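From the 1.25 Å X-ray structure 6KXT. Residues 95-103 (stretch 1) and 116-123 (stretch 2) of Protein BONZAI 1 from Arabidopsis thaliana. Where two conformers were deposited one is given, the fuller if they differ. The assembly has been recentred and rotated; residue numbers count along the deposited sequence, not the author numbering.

Stretch 1, residues 95-103: SLIGKVQKS
Stretch 2, residues 116-123: GINFSLPT

The contact centres on Phe-119, whose ring (chi1 -78°, chi2 -63°) lies obliquely against Gly-98 and Val-100: CD1 of Phe-119 is 3.4 Å from Gly-98 C and 3.7 Å from Val-100 CG2. Gly-98, extended at phi/psi -178/158, leaves room for this approach; an ideal CB there would lie 2.6 Å from Phe-119 CB, a clash. Val-100 (t) also places CG2 3.9 Å from CG2 of Ile-117 (chi1 t, chi2 p), and Ile-117 CD1 lies 3.8 Å from Lys-102 CE. Toward the other end, Leu-96 (t, p) sets CD2 3.7 Å from CD2 of Leu-121 (m, t) and 4.1 Å from Pro-122 CD.

The N-to-C directions of the two strands, one through Lys-99 and the other through Ser-120, are 116° apart, and a single antiparallel bridge joins them, Lys-99 with Ser-120, CA atoms 5.2 Å apart. Both residues are extended (-126/144 and -138/166) and bond reciprocally: Lys-99 N donates to Ser-120 O at 2.8 Å, and Ser-120 N to Lys-99 O at 2.9 Å. Beyond the bridge, a water, its oxygen 2.9 Å from Lys-99 O and 2.8 Å from Asn-118 O, donates to both, linking carbonyls that cannot bond each other. At the periphery, the Lys-99 chain is all-t, and Lys-99 CD lies 4.1 Å from Pro-122 CG, while Lys-102 (m, m, t, m) folds back so that Lys-102 NZ donates to Gln-101 O at 3.2 Å.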

# COMPACT_ATOMS: atom_id res chain seq x y z
N SER A 95 -8.75 -10.65 -6.96
CA SER A 95 -9.87 -9.70 -6.76
C SER A 95 -9.47 -8.56 -5.84
O SER A 95 -8.68 -8.76 -4.91
CB SER A 95 -11.10 -10.35 -6.29
OG SER A 95 -10.86 -11.12 -5.13
N LEU A 96 -9.98 -7.39 -6.16
CA LEU A 96 -9.70 -6.17 -5.38
C LEU A 96 -10.40 -6.21 -4.03
O LEU A 96 -11.65 -6.39 -3.99
CB LEU A 96 -10.13 -4.95 -6.18
CG LEU A 96 -9.79 -3.60 -5.56
CD1 LEU A 96 -8.30 -3.44 -5.35
CD2 LEU A 96 -10.35 -2.51 -6.45
N ILE A 97 -9.63 -6.04 -2.98
CA ILE A 97 -10.15 -5.87 -1.60
C ILE A 97 -10.28 -4.38 -1.28
O ILE A 97 -11.31 -4.01 -0.71
CB ILE A 97 -9.27 -6.65 -0.61
CG1 ILE A 97 -9.27 -8.18 -0.86
CG2 ILE A 97 -9.66 -6.27 0.81
CD1 ILE A 97 -8.20 -8.94 -0.07
N GLY A 98 -9.30 -3.55 -1.63
CA GLY A 98 -9.41 -2.12 -1.29
C GLY A 98 -8.22 -1.34 -1.82
O GLY A 98 -7.18 -1.94 -2.08
N LYS A 99 -8.42 -0.04 -1.97
CA LYS A 99 -7.43 0.90 -2.52
C LYS A 99 -7.23 2.04 -1.54
O LYS A 99 -8.18 2.57 -0.92
CB LYS A 99 -8.03 1.47 -3.82
CG LYS A 99 -7.17 2.45 -4.55
CD LYS A 99 -7.84 2.87 -5.84
CE LYS A 99 -6.83 3.66 -6.64
NZ LYS A 99 -7.46 4.22 -7.84
N VAL A 100 -5.99 2.49 -1.49
CA VAL A 100 -5.54 3.75 -0.84
C VAL A 100 -4.64 4.52 -1.82
O VAL A 100 -3.96 3.88 -2.62
CB VAL A 100 -4.81 3.33 0.46
CG1 VAL A 100 -3.83 4.37 0.98
CG2 VAL A 100 -5.84 2.88 1.51
N GLN A 101 -4.71 5.82 -1.77
CA GLN A 101 -3.82 6.72 -2.52
C GLN A 101 -3.12 7.63 -1.52
O GLN A 101 -3.78 8.49 -0.93
CB GLN A 101 -4.57 7.44 -3.63
CG GLN A 101 -3.64 8.42 -4.35
CD GLN A 101 -4.30 9.14 -5.50
OE1 GLN A 101 -5.16 8.61 -6.18
NE2 GLN A 101 -3.86 10.37 -5.73
N LYS A 102 -1.83 7.42 -1.31
CA LYS A 102 -1.05 8.11 -0.26
C LYS A 102 0.38 8.25 -0.76
O LYS A 102 0.89 7.34 -1.40
CB LYS A 102 -1.00 7.27 1.02
CG LYS A 102 -2.29 7.20 1.82
CD LYS A 102 -2.42 8.36 2.77
CE LYS A 102 -3.83 8.66 3.18
NZ LYS A 102 -4.61 9.28 2.09
N SER A 103 1.08 9.30 -0.37
CA SER A 103 2.52 9.43 -0.60
C SER A 103 3.30 8.78 0.53
O SER A 103 2.72 8.45 1.58
CB SER A 103 2.95 10.86 -0.66
OG SER A 103 2.71 11.51 0.59
N GLY A 116 -4.99 4.74 11.18
CA GLY A 116 -5.13 4.02 9.92
C GLY A 116 -5.78 4.87 8.83
O GLY A 116 -6.21 6.00 9.08
N ILE A 117 -5.84 4.30 7.67
CA ILE A 117 -6.55 4.88 6.49
C ILE A 117 -7.57 3.84 6.03
O ILE A 117 -7.15 2.70 5.71
CB ILE A 117 -5.58 5.36 5.39
CG1 ILE A 117 -6.36 5.87 4.19
CG2 ILE A 117 -4.61 4.30 4.91
CD1 ILE A 117 -7.05 7.13 4.45
N ASN A 118 -8.83 4.25 5.92
CA ASN A 118 -9.85 3.31 5.42
C ASN A 118 -9.62 3.00 3.93
O ASN A 118 -9.35 3.92 3.15
CB ASN A 118 -11.25 3.81 5.65
CG ASN A 118 -11.63 3.73 7.11
OD1 ASN A 118 -11.10 4.45 7.95
ND2 ASN A 118 -12.60 2.89 7.44
N PHE A 119 -9.74 1.75 3.55
CA PHE A 119 -9.77 1.38 2.14
C PHE A 119 -11.01 1.94 1.47
O PHE A 119 -12.05 2.09 2.13
CB PHE A 119 -9.74 -0.14 2.04
CG PHE A 119 -8.40 -0.80 2.25
CD1 PHE A 119 -7.35 -0.55 1.38
CD2 PHE A 119 -8.16 -1.66 3.29
CE1 PHE A 119 -6.10 -1.17 1.53
CE2 PHE A 119 -6.92 -2.28 3.44
CZ PHE A 119 -5.88 -2.03 2.56
N SER A 120 -10.88 2.11 0.16
CA SER A 120 -12.08 2.35 -0.66
C SER A 120 -12.06 1.57 -1.94
O SER A 120 -11.08 0.89 -2.26
CB SER A 120 -12.28 3.81 -0.94
OG SER A 120 -11.29 4.26 -1.83
N LEU A 121 -13.25 1.52 -2.56
CA LEU A 121 -13.40 0.82 -3.87
C LEU A 121 -13.88 1.84 -4.87
O LEU A 121 -14.85 2.55 -4.59
CB LEU A 121 -14.43 -0.30 -3.75
CG LEU A 121 -13.93 -1.49 -2.96
CD1 LEU A 121 -15.08 -2.48 -2.72
CD2 LEU A 121 -12.74 -2.20 -3.62
N PRO A 122 -13.23 1.93 -6.04
CA PRO A 122 -13.76 2.74 -7.13
C PRO A 122 -15.13 2.22 -7.59
O PRO A 122 -15.34 1.04 -7.55
CB PRO A 122 -12.70 2.54 -8.23
CG PRO A 122 -11.46 2.08 -7.51
CD PRO A 122 -11.98 1.23 -6.40
N THR A 123 -16.08 3.12 -7.86
CA THR A 123 -17.49 2.74 -8.13
C THR A 123 -17.94 3.18 -9.52
O THR A 123 -17.36 4.13 -10.10
CB THR A 123 -18.41 3.38 -7.10
OG1 THR A 123 -18.28 4.79 -7.21
CG2 THR A 123 -18.05 2.91 -5.72
O HOH W 1 -8.77 4.89 0.64